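Local coordinates for CELL division control protein 6 (Pyrobaculum aerophilum, PDB 1FNN), which binds ADP and probably binds and hydrolyses ATP as an AAA+ protein of the Cdc6/Cdc18 family, and is thought to help regulate DNA replication, at residues Ala2-Asp6 against Ala251-Gln255. Coordinates in Å, arbitrary orientation, origin at the centre of the assembly. Residue numbers count along the deposited sequence, not the author numbering.
Sequences AIVVD and AYAAQ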
loop_
_atom_site.group_PDB
_atom_site.type_symbol
_atom_site.label_atom_id
_atom_site.label_comp_id
_atom_site.label_asym_id
_atom_site.label_seq_id
_atom_site.Cartn_x
_atom_site.Cartn_y
_atom_site.Cartn_z
ATOM N N ALA A 2 -9.987 -25.581 6.139
ATOM C CA ALA A 2 -9.932 -24.288 5.405
ATOM C C ALA A 2 -8.546 -23.661 5.451
ATOM O O ALA A 2 -7.827 -23.717 6.465
ATOM C CB ALA A 2 -10.975 -23.323 5.964
ATOM N N ILE A 3 -8.205 -22.940 4.378
ATOM C CA ILE A 3 -6.953 -22.180 4.386
ATOM C C ILE A 3 -7.086 -20.877 5.188
ATOM O O ILE A 3 -6.188 -20.506 5.947
ATOM C CB ILE A 3 -6.616 -21.839 2.901
ATOM C CG1 ILE A 3 -6.268 -23.176 2.216
ATOM C CG2 ILE A 3 -5.475 -20.819 2.903
ATOM C CD1 ILE A 3 -5.856 -23.058 0.757
ATOM N N VAL A 4 -8.140 -20.163 4.869
ATOM C CA VAL A 4 -8.477 -18.900 5.530
ATOM C C VAL A 4 -9.132 -19.211 6.898
ATOM O O VAL A 4 -10.192 -19.839 6.917
ATOM C CB VAL A 4 -9.428 -18.096 4.662
ATOM C CG1 VAL A 4 -9.839 -16.789 5.334
ATOM C CG2 VAL A 4 -8.757 -17.699 3.319
ATOM N N VAL A 5 -8.409 -18.986 7.980
ATOM C CA VAL A 5 -8.980 -19.283 9.304
ATOM C C VAL A 5 -9.522 -18.014 9.946
ATOM O O VAL A 5 -10.452 -18.118 10.752
ATOM C CB VAL A 5 -7.923 -19.916 10.217
ATOM C CG1 VAL A 5 -8.456 -20.011 11.640
ATOM C CG2 VAL A 5 -7.592 -21.302 9.655
ATOM N N ASP A 6 -8.879 -16.867 9.718
ATOM C CA ASP A 6 -9.477 -15.619 10.219
ATOM C C ASP A 6 -9.491 -14.575 9.142
ATOM O O ASP A 6 -8.500 -13.843 9.094
ATOM C CB ASP A 6 -8.698 -15.178 11.465
ATOM C CG ASP A 6 -9.265 -13.966 12.171
ATOM O OD1 ASP A 6 -10.298 -13.450 11.710
ATOM O OD2 ASP A 6 -8.667 -13.544 13.178
ATOM N N ALA A 251 -5.399 -17.102 -1.187
ATOM C CA ALA A 251 -5.847 -18.112 -0.196
ATOM C C ALA A 251 -7.256 -18.570 -0.522
ATOM O O ALA A 251 -7.527 -19.782 -0.479
ATOM C CB ALA A 251 -5.805 -17.552 1.231
ATOM N N TYR A 252 -8.128 -17.644 -0.878
ATOM C CA TYR A 252 -9.503 -18.001 -1.159
ATOM C C TYR A 252 -9.607 -18.787 -2.462
ATOM O O TYR A 252 -10.374 -19.753 -2.520
ATOM C CB TYR A 252 -10.455 -16.797 -1.201
ATOM C CG TYR A 252 -11.875 -17.154 -1.532
ATOM C CD1 TYR A 252 -12.691 -17.747 -0.554
ATOM C CD2 TYR A 252 -12.410 -16.921 -2.792
ATOM C CE1 TYR A 252 -14.010 -18.094 -0.832
ATOM C CE2 TYR A 252 -13.715 -17.258 -3.090
ATOM C CZ TYR A 252 -14.501 -17.843 -2.095
ATOM O OH TYR A 252 -15.799 -18.171 -2.405
ATOM N N ALA A 253 -8.923 -18.312 -3.517
ATOM C CA ALA A 253 -8.882 -19.117 -4.750
ATOM C C ALA A 253 -8.434 -20.516 -4.415
ATOM O O ALA A 253 -9.085 -21.497 -4.803
ATOM C CB ALA A 253 -7.954 -18.412 -5.774
ATOM N N ALA A 254 -7.326 -20.749 -3.697
ATOM C CA ALA A 254 -6.913 -22.108 -3.395
ATOM C C ALA A 254 -8.009 -22.902 -2.680
ATOM O O ALA A 254 -8.424 -24.021 -3.039
ATOM C CB ALA A 254 -5.623 -22.050 -2.589
ATOM N N GLN A 255 -8.536 -22.321 -1.592
ATOM C CA GLN A 255 -9.574 -22.954 -0.797
ATOM C C GLN A 255 -10.797 -23.329 -1.626
ATOM O O GLN A 255 -11.297 -24.454 -1.538
ATOM C CB GLN A 255 -10.018 -22.003 0.320
ATOM C CG GLN A 255 -11.125 -22.565 1.220
ATOM C CD GLN A 255 -11.246 -21.607 2.413
ATOM O OE1 GLN A 255 -10.240 -21.422 3.107
ATOM N NE2 GLN A 255 -12.445 -21.071 2.574
HETATM O O HOH W 1 -12.639 -20.127 5.420
#
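A single side-chain amide can hold an irregular peptide against a helix by pairing with the peptide's backbone both directly and through water, and Gln255 does so here. Its OE1 accepts hydrogen bonds from two successive main-chain amides: Val4 N, at 3.0 Å from Gln255 OE1 and nearly in line, and Ile3 N, closer at 2.8 Å from the same OE1 but bent, hence a weak bond. The other half of the carboxamide works through water 1, which takes a hydrogen bond from Gln255 NE2 (3.0 Å) and gives one to Val4 O (2.9 Å). With chi1 and chi2 both t, the glutamine reaches from the helix to the loop.

Beside this polar bridge, small helix residues leave room for branched ones. Ala251 CB receives both Ile3 CG2 at 3.7 Å and Val4 CG2 at 3.6 Å, while Ile3 CD1 rests 3.5 Å from Ala254 CB, about one turn further along. Val5 points away; backbone hydrogen bonds tie Ile3 to Ala211 and Val5 to Gly209. The N-terminal peptide is thus fastened both to helix 240-256 and to the end of helix 195-209 with its following loop, joining the chain's start to the helical lid domain of an AAA+ ATPase.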